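Local coordinates for protein 5-oxopent-3-ene-1,2,5-tricarboxylate decarboxylase (Exiguobacterium antarcticum B7, PDB 6IYM) that belongs to the fumarylacetoacetate hydrolase family and binds a magnesium ion through three acidic side chains in its beta-rich C-terminal region, at residues R13-V18 against R24-P29; G92-F97 against M214-V219; N142-V147 against V185-F190; D262-I265 against G269-Q272. All blocks are in the same frame, centred on the assembly; numbering follows the deposited sequence.

Interaction 1. Residues R13-V18 against R24-P29; sequences RARIGV and RYDVTP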
loop_
_atom_site.group_PDB
_atom_site.type_symbol
_atom_site.label_atom_id
_atom_site.label_comp_id
_atom_site.label_asym_id
_atom_site.label_seq_id
_atom_site.Cartn_x
_atom_site.Cartn_y
_atom_site.Cartn_z
ATOM N N ARG A 13 5.124 -24.739 -9.289
ATOM C CA ARG A 13 4.029 -23.992 -9.981
ATOM C C ARG A 13 2.700 -24.042 -9.207
ATOM O O ARG A 13 2.230 -25.141 -8.831
ATOM C CB ARG A 13 3.833 -24.522 -11.403
ATOM C CG ARG A 13 4.807 -23.907 -12.397
ATOM C CD ARG A 13 4.528 -24.253 -13.845
ATOM N NE ARG A 13 4.810 -25.653 -14.130
ATOM C CZ ARG A 13 3.892 -26.575 -14.371
ATOM N NH1 ARG A 13 2.607 -26.255 -14.368
ATOM N NH2 ARG A 13 4.260 -27.819 -14.624
ATOM N N ALA A 14 2.081 -22.869 -9.061
ATOM C CA ALA A 14 0.845 -22.627 -8.290
ATOM C C ALA A 14 -0.293 -23.488 -8.841
ATOM O O ALA A 14 -0.432 -23.553 -10.064
ATOM C CB ALA A 14 0.503 -21.157 -8.349
ATOM N N ARG A 15 -1.067 -24.113 -7.945
ATOM C CA ARG A 15 -2.404 -24.708 -8.214
ATOM C C ARG A 15 -3.373 -24.250 -7.117
ATOM O O ARG A 15 -2.904 -23.674 -6.131
ATOM C CB ARG A 15 -2.316 -26.236 -8.293
ATOM C CG ARG A 15 -1.695 -26.743 -9.587
ATOM C CD ARG A 15 -1.851 -28.239 -9.788
ATOM N NE ARG A 15 -3.208 -28.635 -10.144
ATOM C CZ ARG A 15 -3.771 -28.483 -11.346
ATOM N NH1 ARG A 15 -3.098 -27.922 -12.337
ATOM N NH2 ARG A 15 -5.014 -28.894 -11.552
ATOM N N ILE A 16 -4.675 -24.496 -7.285
ATOM C CA ILE A 16 -5.731 -24.064 -6.327
ATOM C C ILE A 16 -6.388 -25.321 -5.763
ATOM O O ILE A 16 -6.644 -26.279 -6.529
ATOM C CB ILE A 16 -6.766 -23.126 -6.981
ATOM C CG1 ILE A 16 -6.166 -21.767 -7.335
ATOM C CG2 ILE A 16 -8.002 -22.963 -6.106
ATOM C CD1 ILE A 16 -7.036 -20.962 -8.278
ATOM N N GLY A 17 -6.679 -25.283 -4.468
ATOM C CA GLY A 17 -7.278 -26.398 -3.725
ATOM C C GLY A 17 -8.326 -25.860 -2.791
ATOM O O GLY A 17 -8.256 -24.641 -2.480
ATOM N N VAL A 18 -9.278 -26.717 -2.416
ATOM C CA VAL A 18 -10.326 -26.429 -1.397
ATOM C C VAL A 18 -10.299 -27.541 -0.350
ATOM O O VAL A 18 -9.540 -28.521 -0.527
ATOM C CB VAL A 18 -11.726 -26.273 -2.018
ATOM C CG1 VAL A 18 -11.686 -25.374 -3.241
ATOM C CG2 VAL A 18 -12.365 -27.610 -2.345
ATOM N N ARG A 24 -8.565 -32.569 1.052
ATOM C CA ARG A 24 -8.106 -31.451 0.197
ATOM C C ARG A 24 -8.164 -31.871 -1.276
ATOM O O ARG A 24 -7.240 -32.587 -1.744
ATOM C CB ARG A 24 -6.713 -31.034 0.673
ATOM C CG ARG A 24 -6.716 -30.591 2.125
ATOM C CD ARG A 24 -5.534 -29.732 2.505
ATOM N NE ARG A 24 -5.965 -28.744 3.491
ATOM C CZ ARG A 24 -5.155 -28.059 4.289
ATOM N NH1 ARG A 24 -3.845 -28.256 4.237
ATOM N NH2 ARG A 24 -5.669 -27.188 5.147
ATOM N N TYR A 25 -9.211 -31.418 -1.971
ATOM C CA TYR A 25 -9.451 -31.672 -3.413
ATOM C C TYR A 25 -8.748 -30.559 -4.192
ATOM O O TYR A 25 -8.792 -29.396 -3.736
ATOM C CB TYR A 25 -10.956 -31.773 -3.695
ATOM C CG TYR A 25 -11.726 -32.434 -2.580
ATOM C CD1 TYR A 25 -11.601 -33.793 -2.332
ATOM C CD2 TYR A 25 -12.535 -31.694 -1.732
ATOM C CE1 TYR A 25 -12.276 -34.401 -1.284
ATOM C CE2 TYR A 25 -13.216 -32.288 -0.679
ATOM C CZ TYR A 25 -13.089 -33.648 -0.451
ATOM O OH TYR A 25 -13.753 -34.236 0.591
ATOM N N ASP A 26 -8.083 -30.919 -5.294
ATOM C CA ASP A 26 -7.546 -29.963 -6.300
ATOM C C ASP A 26 -8.697 -29.557 -7.236
ATOM O O ASP A 26 -9.187 -30.420 -7.975
ATOM C CB ASP A 26 -6.355 -30.580 -7.036
ATOM C CG ASP A 26 -5.862 -29.751 -8.204
ATOM O OD1 ASP A 26 -6.544 -28.758 -8.546
ATOM O OD2 ASP A 26 -4.798 -30.108 -8.763
ATOM N N VAL A 27 -9.115 -28.288 -7.205
ATOM C CA VAL A 27 -10.334 -27.785 -7.908
ATOM C C VAL A 27 -9.940 -26.959 -9.133
ATOM O O VAL A 27 -10.851 -26.401 -9.777
ATOM C CB VAL A 27 -11.228 -26.927 -6.994
ATOM C CG1 VAL A 27 -11.693 -27.703 -5.775
ATOM C CG2 VAL A 27 -10.549 -25.622 -6.598
ATOM N N THR A 28 -8.653 -26.866 -9.455
ATOM C CA THR A 28 -8.163 -25.922 -10.495
ATOM C C THR A 28 -9.011 -26.077 -11.759
ATOM O O THR A 28 -9.485 -25.071 -12.285
ATOM C CB THR A 28 -6.652 -26.100 -10.697
ATOM O OG1 THR A 28 -6.100 -26.183 -9.382
ATOM C CG2 THR A 28 -5.996 -24.994 -11.492
ATOM N N PRO A 29 -9.217 -27.315 -12.289
ATOM C CA PRO A 29 -9.994 -27.521 -13.513
ATOM C C PRO A 29 -11.391 -26.882 -13.528
ATOM O O PRO A 29 -11.686 -26.195 -14.491
ATOM C CB PRO A 29 -10.106 -29.053 -13.612
ATOM C CG PRO A 29 -8.837 -29.551 -12.951
ATOM C CD PRO A 29 -8.633 -28.578 -11.803
#
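R15 and D26 form a salt bridge in which NE of R15 donates to OD2 of D26 at 2.6 Å. The oxygen lies near the guanidinium plane and is met on its syn side, although the two flat groups are turned 59° from each other. NH2 of R15 adds weak bonds to both carboxylate oxygens. A bend at chi3 (73°) turns the end of R15, and the guanidinium lies with one face over CB of T28, 3.3 Å from NH2.

The other carboxylate oxygen of D26 is gripped twice by one residue: OD1 accepts from T28 N at 3.0 Å and from T28 OG1 at 2.7 Å. The same hydroxyl oxygen accepts from the backbone N of I16 at 3.0 Å, linking the carboxylate through the T28 hydroxyl to strand 13-20. Backbone bonds continue from V27 N to I16 O and from V18 N to Y25 O (3.0 Å).

Packing lies beyond the polar network. CG1 of V18 presses on CG1 of V27 at 3.4 Å, closer than usual van der Waals contact, and CG2 of I16 reaches CG2 of V27. R24 turns its own charge to E19, while F6 and F8 of strand 4-10 bond to the backbones of G17 and R15. Segments 13-18 and 24-29 belong to a beta hairpin whose second strand ends in an Asx turn, with D26 capping the entry to helix 28-31.

Interaction 2. Residues G92-F97 against M214-V219; sequences GKFVLF and MLRDVV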
loop_
_atom_site.group_PDB
_atom_site.type_symbol
_atom_site.label_atom_id
_atom_site.label_comp_id
_atom_site.label_asym_id
_atom_site.label_seq_id
_atom_site.Cartn_x
_atom_site.Cartn_y
_atom_site.Cartn_z
ATOM N N GLY A 92 -7.649 4.418 22.799
ATOM C CA GLY A 92 -8.736 3.853 21.978
ATOM C C GLY A 92 -8.873 4.567 20.640
ATOM O O GLY A 92 -9.973 4.509 20.062
ATOM N N LYS A 93 -7.827 5.237 20.148
ATOM C CA LYS A 93 -7.828 5.790 18.766
ATOM C C LYS A 93 -7.906 4.617 17.777
ATOM O O LYS A 93 -7.366 3.562 18.108
ATOM C CB LYS A 93 -6.631 6.721 18.572
ATOM C CG LYS A 93 -6.829 8.090 19.211
ATOM C CD LYS A 93 -5.693 9.064 19.036
ATOM C CE LYS A 93 -6.176 10.495 18.921
ATOM N NZ LYS A 93 -5.039 11.439 18.852
ATOM N N PHE A 94 -8.662 4.770 16.677
ATOM C CA PHE A 94 -8.754 3.823 15.531
ATOM C C PHE A 94 -7.591 4.086 14.582
ATOM O O PHE A 94 -7.636 5.071 13.854
ATOM C CB PHE A 94 -10.064 3.957 14.758
ATOM C CG PHE A 94 -10.214 2.953 13.643
ATOM C CD1 PHE A 94 -9.886 1.618 13.846
ATOM C CD2 PHE A 94 -10.735 3.327 12.413
ATOM C CE1 PHE A 94 -10.041 0.687 12.827
ATOM C CE2 PHE A 94 -10.917 2.390 11.404
ATOM C CZ PHE A 94 -10.562 1.076 11.611
ATOM N N VAL A 95 -6.552 3.258 14.680
ATOM C CA VAL A 95 -5.207 3.487 14.087
ATOM C C VAL A 95 -5.125 2.575 12.861
ATOM O O VAL A 95 -5.541 1.385 12.988
ATOM C CB VAL A 95 -4.097 3.199 15.125
ATOM C CG1 VAL A 95 -2.704 3.184 14.518
ATOM C CG2 VAL A 95 -4.141 4.187 16.281
ATOM N N LEU A 96 -4.722 3.128 11.708
ATOM C CA LEU A 96 -4.634 2.383 10.427
ATOM C C LEU A 96 -3.256 2.625 9.827
ATOM O O LEU A 96 -2.841 3.741 9.840
ATOM C CB LEU A 96 -5.736 2.839 9.466
ATOM C CG LEU A 96 -7.114 2.237 9.732
ATOM C CD1 LEU A 96 -8.187 2.897 8.875
ATOM C CD2 LEU A 96 -7.113 0.730 9.494
ATOM N N PHE A 97 -2.577 1.573 9.369
ATOM C CA PHE A 97 -1.282 1.646 8.638
ATOM C C PHE A 97 -1.199 0.448 7.686
ATOM O O PHE A 97 -2.122 -0.409 7.696
ATOM C CB PHE A 97 -0.113 1.687 9.622
ATOM C CG PHE A 97 -0.211 0.611 10.659
ATOM C CD1 PHE A 97 -0.896 0.834 11.837
ATOM C CD2 PHE A 97 0.344 -0.636 10.425
ATOM C CE1 PHE A 97 -1.012 -0.172 12.784
ATOM C CE2 PHE A 97 0.217 -1.642 11.367
ATOM C CZ PHE A 97 -0.460 -1.408 12.542
ATOM N N MET A 214 -12.126 -7.864 20.885
ATOM C CA MET A 214 -11.872 -6.792 19.867
ATOM C C MET A 214 -12.617 -5.505 20.256
ATOM O O MET A 214 -13.826 -5.572 20.527
ATOM C CB MET A 214 -12.340 -7.230 18.474
ATOM C CG MET A 214 -11.415 -8.225 17.782
ATOM S SD MET A 214 -12.147 -8.866 16.249
ATOM C CE MET A 214 -11.355 -7.827 15.031
ATOM N N LEU A 215 -11.911 -4.380 20.290
ATOM C CA LEU A 215 -12.467 -3.046 20.641
ATOM C C LEU A 215 -13.338 -2.553 19.474
ATOM O O LEU A 215 -14.399 -1.931 19.759
ATOM C CB LEU A 215 -11.309 -2.096 20.985
ATOM C CG LEU A 215 -10.331 -2.596 22.054
ATOM C CD1 LEU A 215 -9.138 -1.651 22.199
ATOM C CD2 LEU A 215 -11.027 -2.768 23.390
ATOM N N ARG A 216 -12.952 -2.882 18.228
ATOM C CA ARG A 216 -13.798 -2.757 17.003
ATOM C C ARG A 216 -13.942 -4.124 16.315
ATOM O O ARG A 216 -12.926 -4.653 15.801
ATOM C CB ARG A 216 -13.197 -1.693 16.069
ATOM C CG ARG A 216 -13.381 -0.273 16.590
ATOM C CD ARG A 216 -12.272 0.679 16.210
ATOM N NE ARG A 216 -12.456 2.011 16.784
ATOM C CZ ARG A 216 -11.808 2.509 17.829
ATOM N NH1 ARG A 216 -10.908 1.790 18.479
ATOM N NH2 ARG A 216 -12.086 3.734 18.244
ATOM N N ASP A 217 -15.158 -4.672 16.287
ATOM C CA ASP A 217 -15.480 -5.987 15.674
ATOM C C ASP A 217 -15.332 -5.886 14.145
ATOM O O ASP A 217 -14.994 -4.788 13.628
ATOM C CB ASP A 217 -16.845 -6.500 16.157
ATOM C CG ASP A 217 -18.043 -5.823 15.522
ATOM O OD1 ASP A 217 -17.853 -4.735 14.951
ATOM O OD2 ASP A 217 -19.147 -6.407 15.584
ATOM N N VAL A 218 -15.507 -7.000 13.445
ATOM C CA VAL A 218 -15.259 -7.074 11.979
ATOM C C VAL A 218 -16.162 -6.037 11.284
ATOM O O VAL A 218 -15.627 -5.143 10.573
ATOM C CB VAL A 218 -15.447 -8.514 11.470
ATOM C CG1 VAL A 218 -15.547 -8.597 9.946
ATOM C CG2 VAL A 218 -14.334 -9.408 11.983
ATOM N N VAL A 219 -17.470 -6.072 11.525
ATOM C CA VAL A 219 -18.424 -5.128 10.861
ATOM C C VAL A 219 -18.010 -3.675 11.131
ATOM O O VAL A 219 -17.915 -2.918 10.154
ATOM C CB VAL A 219 -19.896 -5.429 11.196
ATOM C CG1 VAL A 219 -20.822 -4.282 10.837
ATOM C CG2 VAL A 219 -20.355 -6.689 10.481
#
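The loop just ahead of helix 218-225 meets the loop that leads into strand 96-99, with R216 of the first reaching across to G92 and F94 of the second. NH2 of R216 donates to O of G92 at 2.9 Å, with an N-H...O angle of 153°. The acceptor sits at the edge of the guanidinium, close to its plane, and NH1 adds a weak second bond to the same oxygen at 3.3 Å.

F94 supplies the apolar half. Its CB lies over one face of the guanidinium, 3.7 Å from R216 NE. With CG anti to the backbone N (chi1 -177°), the ring swings to the aliphatic part of the arginine, CD1 of F94 lying 3.5 Å from CD of R216.

In the fold, the contact joins the loop before strand 96-99 to the loop before helix 218-225. D217 is the N-cap of that helix, and the ring of F94 also packs on V75 of strand 72-75 and on E224 and V225 of the helix. N78 holds the arginine's backbone through its side-chain OD1. The loop is gripped from outside the chain too: O of F94 is hydrogen-bonded to ND1 of H165 of the second subunit, and K93 NZ to O of K163 of that subunit. G92 has a positive phi (116°), a backbone shape that suits glycine.

Interaction 3. Residues N142-V147 against V185-F190; sequences NALEHV and VTEDAF. Unlike the reference sequence in segment 185-190: A189 (reference Ser).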
loop_
_atom_site.group_PDB
_atom_site.type_symbol
_atom_site.label_atom_id
_atom_site.label_comp_id
_atom_site.label_asym_id
_atom_site.label_seq_id
_atom_site.Cartn_x
_atom_site.Cartn_y
_atom_site.Cartn_z
ATOM N N ASN A 142 -24.716 -4.147 4.989
ATOM C CA ASN A 142 -24.089 -4.669 3.744
ATOM C C ASN A 142 -22.630 -5.107 3.983
ATOM O O ASN A 142 -22.111 -5.771 3.099
ATOM C CB ASN A 142 -24.212 -3.674 2.575
ATOM C CG ASN A 142 -23.408 -2.388 2.692
ATOM O OD1 ASN A 142 -22.537 -2.217 3.539
ATOM N ND2 ASN A 142 -23.684 -1.449 1.809
ATOM N N ALA A 143 -21.978 -4.716 5.083
ATOM C CA ALA A 143 -20.528 -4.976 5.331
ATOM C C ALA A 143 -20.133 -6.377 4.862
ATOM O O ALA A 143 -19.315 -6.483 3.933
ATOM C CB ALA A 143 -20.196 -4.838 6.787
ATOM N N LEU A 144 -20.707 -7.399 5.504
ATOM C CA LEU A 144 -20.285 -8.814 5.411
ATOM C C LEU A 144 -20.564 -9.334 4.000
ATOM O O LEU A 144 -19.886 -10.305 3.548
ATOM C CB LEU A 144 -21.017 -9.621 6.486
ATOM C CG LEU A 144 -20.552 -9.405 7.924
ATOM C CD1 LEU A 144 -21.345 -10.297 8.880
ATOM C CD2 LEU A 144 -19.061 -9.688 8.061
ATOM N N GLU A 145 -21.489 -8.676 3.301
ATOM C CA GLU A 145 -21.774 -8.966 1.880
ATOM C C GLU A 145 -20.535 -8.635 1.030
ATOM O O GLU A 145 -20.380 -9.245 -0.028
ATOM C CB GLU A 145 -23.054 -8.230 1.450
ATOM C CG GLU A 145 -24.159 -9.178 1.022
ATOM C CD GLU A 145 -23.840 -9.999 -0.223
ATOM O OE1 GLU A 145 -23.105 -9.485 -1.097
ATOM O OE2 GLU A 145 -24.326 -11.156 -0.327
ATOM N N HIS A 146 -19.681 -7.703 1.462
ATOM C CA HIS A 146 -18.424 -7.374 0.736
ATOM C C HIS A 146 -17.237 -8.259 1.185
ATOM O O HIS A 146 -16.125 -8.001 0.724
ATOM C CB HIS A 146 -18.110 -5.880 0.892
ATOM C CG HIS A 146 -19.107 -4.984 0.241
ATOM N ND1 HIS A 146 -20.345 -4.694 0.821
ATOM C CD2 HIS A 146 -19.052 -4.289 -0.913
ATOM C CE1 HIS A 146 -20.997 -3.864 0.035
ATOM N NE2 HIS A 146 -20.232 -3.607 -1.026
ATOM N N VAL A 147 -17.437 -9.242 2.075
ATOM C CA VAL A 147 -16.333 -10.091 2.613
ATOM C C VAL A 147 -16.355 -11.418 1.837
ATOM O O VAL A 147 -17.384 -12.094 1.794
ATOM C CB VAL A 147 -16.437 -10.268 4.146
ATOM C CG1 VAL A 147 -15.411 -11.263 4.685
ATOM C CG2 VAL A 147 -16.285 -8.949 4.895
ATOM N N VAL A 185 -11.062 -19.144 4.786
ATOM C CA VAL A 185 -12.387 -19.764 5.074
ATOM C C VAL A 185 -13.436 -18.765 4.587
ATOM O O VAL A 185 -13.270 -17.577 4.878
ATOM C CB VAL A 185 -12.586 -20.107 6.560
ATOM C CG1 VAL A 185 -11.524 -21.081 7.032
ATOM C CG2 VAL A 185 -12.583 -18.862 7.437
ATOM N N THR A 186 -14.458 -19.248 3.885
ATOM C CA THR A 186 -15.497 -18.425 3.203
ATOM C C THR A 186 -16.349 -17.739 4.264
ATOM O O THR A 186 -16.463 -18.269 5.399
ATOM C CB THR A 186 -16.325 -19.272 2.226
ATOM O OG1 THR A 186 -16.869 -20.378 2.941
ATOM C CG2 THR A 186 -15.515 -19.814 1.071
ATOM N N GLU A 187 -16.892 -16.578 3.927
ATOM C CA GLU A 187 -17.644 -15.712 4.874
ATOM C C GLU A 187 -18.811 -16.520 5.443
ATOM O O GLU A 187 -19.133 -16.344 6.638
ATOM C CB GLU A 187 -18.152 -14.457 4.170
ATOM C CG GLU A 187 -18.869 -13.484 5.089
ATOM C CD GLU A 187 -20.335 -13.825 5.324
ATOM O OE1 GLU A 187 -20.998 -14.250 4.355
ATOM O OE2 GLU A 187 -20.806 -13.678 6.477
ATOM N N ASP A 188 -19.401 -17.364 4.595
ATOM C CA ASP A 188 -20.625 -18.147 4.883
ATOM C C ASP A 188 -20.310 -19.212 5.947
ATOM O O ASP A 188 -21.196 -19.477 6.739
ATOM C CB ASP A 188 -21.199 -18.730 3.586
ATOM C CG ASP A 188 -22.710 -18.576 3.508
ATOM O OD1 ASP A 188 -23.199 -17.484 3.857
ATOM O OD2 ASP A 188 -23.387 -19.560 3.140
ATOM N N ALA A 189 -19.074 -19.726 5.991
ATOM C CA ALA A 189 -18.615 -20.883 6.800
ATOM C C ALA A 189 -17.910 -20.441 8.084
ATOM O O ALA A 189 -17.291 -21.305 8.731
ATOM C CB ALA A 189 -17.674 -21.735 5.984
ATOM N N PHE A 190 -17.963 -19.163 8.447
ATOM C CA PHE A 190 -17.088 -18.617 9.516
ATOM C C PHE A 190 -17.739 -17.405 10.167
ATOM O O PHE A 190 -17.981 -16.451 9.423
ATOM C CB PHE A 190 -15.733 -18.236 8.922
ATOM C CG PHE A 190 -14.681 -17.951 9.954
ATOM C CD1 PHE A 190 -13.943 -18.986 10.516
ATOM C CD2 PHE A 190 -14.503 -16.671 10.435
ATOM C CE1 PHE A 190 -12.985 -18.715 11.481
ATOM C CE2 PHE A 190 -13.543 -16.397 11.400
ATOM C CZ PHE A 190 -12.779 -17.422 11.916
#
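The carboxylate end of E187 crosses L144 at about a right angle, with OE2 4.1 Å from CB of L144 and slightly farther from CD1. A second flat group, the imidazole of H146, turns back within its own segment: ND1 donates to O of N142 at 3.1 Å, an acceptor close to the ring plane, although the donor stands well above the plane of that carbonyl. C of N142 and O of A143 lie at the edge of the same ring.

No hydrogen bond joins the two segments, and the meeting is mainly of E187 carbons with the carbonyl oxygens of L144 and V147. E187 places CG anti to its backbone N (chi1 -177°), which sets CG 3.7 Å from O of L144, and the bend at chi2 brings the carboxylate to L144. Its CB is 3.4 Å from O of V147, and V147 CG1 rests against CG of E187 at 4.1 Å.

L144 also packs on V219, and V147 on L222, of helix 218-225, and the backbone of E187 is bonded to that of F148. Structurally, a short 3-10 turn, 144-146, feeding strand 147-158 is packed beside the end of strand 178-186, its antiparallel neighbour in the large mixed sheet.

Interaction 4. Residues D262-I265 against G269-Q272; sequences DVSI and GHLQ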
loop_
_atom_site.group_PDB
_atom_site.type_symbol
_atom_site.label_atom_id
_atom_site.label_comp_id
_atom_site.label_asym_id
_atom_site.label_seq_id
_atom_site.Cartn_x
_atom_site.Cartn_y
_atom_site.Cartn_z
ATOM N N ASP A 262 4.170 -19.953 15.683
ATOM C CA ASP A 262 2.937 -20.683 15.279
ATOM C C ASP A 262 1.686 -19.880 15.696
ATOM O O ASP A 262 1.270 -19.957 16.886
ATOM C CB ASP A 262 2.963 -22.076 15.893
ATOM C CG ASP A 262 1.744 -22.936 15.604
ATOM O OD1 ASP A 262 1.136 -22.780 14.514
ATOM O OD2 ASP A 262 1.414 -23.767 16.487
ATOM N N VAL A 263 1.069 -19.191 14.739
ATOM C CA VAL A 263 -0.224 -18.466 14.903
ATOM C C VAL A 263 -1.338 -19.424 14.460
ATOM O O VAL A 263 -1.232 -20.068 13.402
ATOM C CB VAL A 263 -0.243 -17.162 14.077
ATOM C CG1 VAL A 263 -1.521 -16.358 14.281
ATOM C CG2 VAL A 263 0.987 -16.290 14.329
ATOM N N SER A 264 -2.381 -19.542 15.246
ATOM C CA SER A 264 -3.547 -20.371 14.890
ATOM C C SER A 264 -4.805 -19.568 15.180
ATOM O O SER A 264 -4.789 -18.713 16.113
ATOM C CB SER A 264 -3.536 -21.684 15.624
ATOM O OG SER A 264 -3.750 -21.462 16.999
ATOM N N ILE A 265 -5.835 -19.833 14.391
ATOM C CA ILE A 265 -7.187 -19.243 14.553
ATOM C C ILE A 265 -8.153 -20.397 14.378
ATOM O O ILE A 265 -8.046 -21.077 13.352
ATOM C CB ILE A 265 -7.434 -18.129 13.529
ATOM C CG1 ILE A 265 -6.339 -17.058 13.637
ATOM C CG2 ILE A 265 -8.849 -17.579 13.709
ATOM C CD1 ILE A 265 -6.650 -15.749 12.918
ATOM N N GLY A 269 -6.887 -22.520 10.854
ATOM C CA GLY A 269 -5.730 -23.423 10.916
ATOM C C GLY A 269 -4.534 -22.726 11.529
ATOM O O GLY A 269 -4.728 -21.800 12.401
ATOM N N HIS A 270 -3.354 -23.136 11.063
ATOM C CA HIS A 270 -2.024 -22.781 11.612
ATOM C C HIS A 270 -1.199 -22.060 10.539
ATOM O O HIS A 270 -1.119 -22.579 9.441
ATOM C CB HIS A 270 -1.354 -24.066 12.121
ATOM C CG HIS A 270 -2.004 -24.576 13.359
ATOM N ND1 HIS A 270 -1.382 -24.529 14.590
ATOM C CD2 HIS A 270 -3.226 -25.114 13.562
ATOM C CE1 HIS A 270 -2.199 -25.005 15.509
ATOM N NE2 HIS A 270 -3.346 -25.367 14.899
ATOM N N LEU A 271 -0.580 -20.938 10.893
ATOM C CA LEU A 271 0.435 -20.227 10.086
ATOM C C LEU A 271 1.725 -20.255 10.895
ATOM O O LEU A 271 1.827 -19.508 11.884
ATOM C CB LEU A 271 -0.065 -18.806 9.811
ATOM C CG LEU A 271 0.732 -17.957 8.821
ATOM C CD1 LEU A 271 0.800 -18.585 7.428
ATOM C CD2 LEU A 271 0.116 -16.580 8.724
ATOM N N GLN A 272 2.677 -21.081 10.473
ATOM C CA GLN A 272 3.977 -21.238 11.166
ATOM C C GLN A 272 5.096 -20.786 10.234
ATOM O O GLN A 272 5.122 -21.241 9.061
ATOM C CB GLN A 272 4.175 -22.684 11.601
ATOM C CG GLN A 272 5.520 -22.937 12.277
ATOM C CD GLN A 272 5.687 -24.410 12.566
ATOM O OE1 GLN A 272 4.793 -25.057 13.110
ATOM N NE2 GLN A 272 6.831 -24.949 12.167
#
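Backbone bonds tie V263 to L271 and I265 to G269, each pair through two hydrogen bonds. The shortest runs from L271 N to V263 O at 2.7 Å. The bonds between I265 and G269 close the end next to the three-residue connection. G269 takes a positive phi (139°), a shape suited to glycine where the chain enters the second strand. CA-H...O contacts flank the non-hydrogen-bonded pair S264-H270, as from S264 CA to G269 O at 3.1 Å.

The polar side-chain bond is a histidine-carboxylate pair. ND1 of H270 donates to OD1 of D262 at 3.1 Å, using the syn lone pair of the oxygen, and the imidazole and carboxylate are nearly coplanar. A weak second bond reaches OD2. Because D262 CG stands anti to the backbone N (chi1 178°), the carboxylate extends toward the ring of H270. Its negative charge would be expected to favour a proton on ND1.

A CH-pi contact holds the ring from one face: CB of S264 sits over the centre of the H270 ring, 3.6 Å from the centroid. Edge and face are therefore both held from the opposite strand.

The apolar face of the hairpin, V263, I265 and L271, turns to I152 of strand 147-158. Strand 196-201 lines the other edge of strand 260-265, bonding to D262 and S264 through R200 and E198.

How the interactions relate
Interactions 2 and 3 are the pair that touch: CG2 of V219, at the start of helix 218-225, meets CG of L144 at 3.7 Å, so the start of that helix, just after R216, also covers the 3-10 turn. Strand 147-158 connects further, carrying I152 to the hairpin of interaction 4, Y150 to L144, and the metal ligand D155, against which F97 packs. The magnesium ion, bound by E124, E126 and D155, lies about 11 Å from the side chains of both F94 and V263. Interaction 1 is peripheral; its centre stands about 34 Å from that of interaction 2, on the opposite side of the chain's centre, yet both reach the same large sheet.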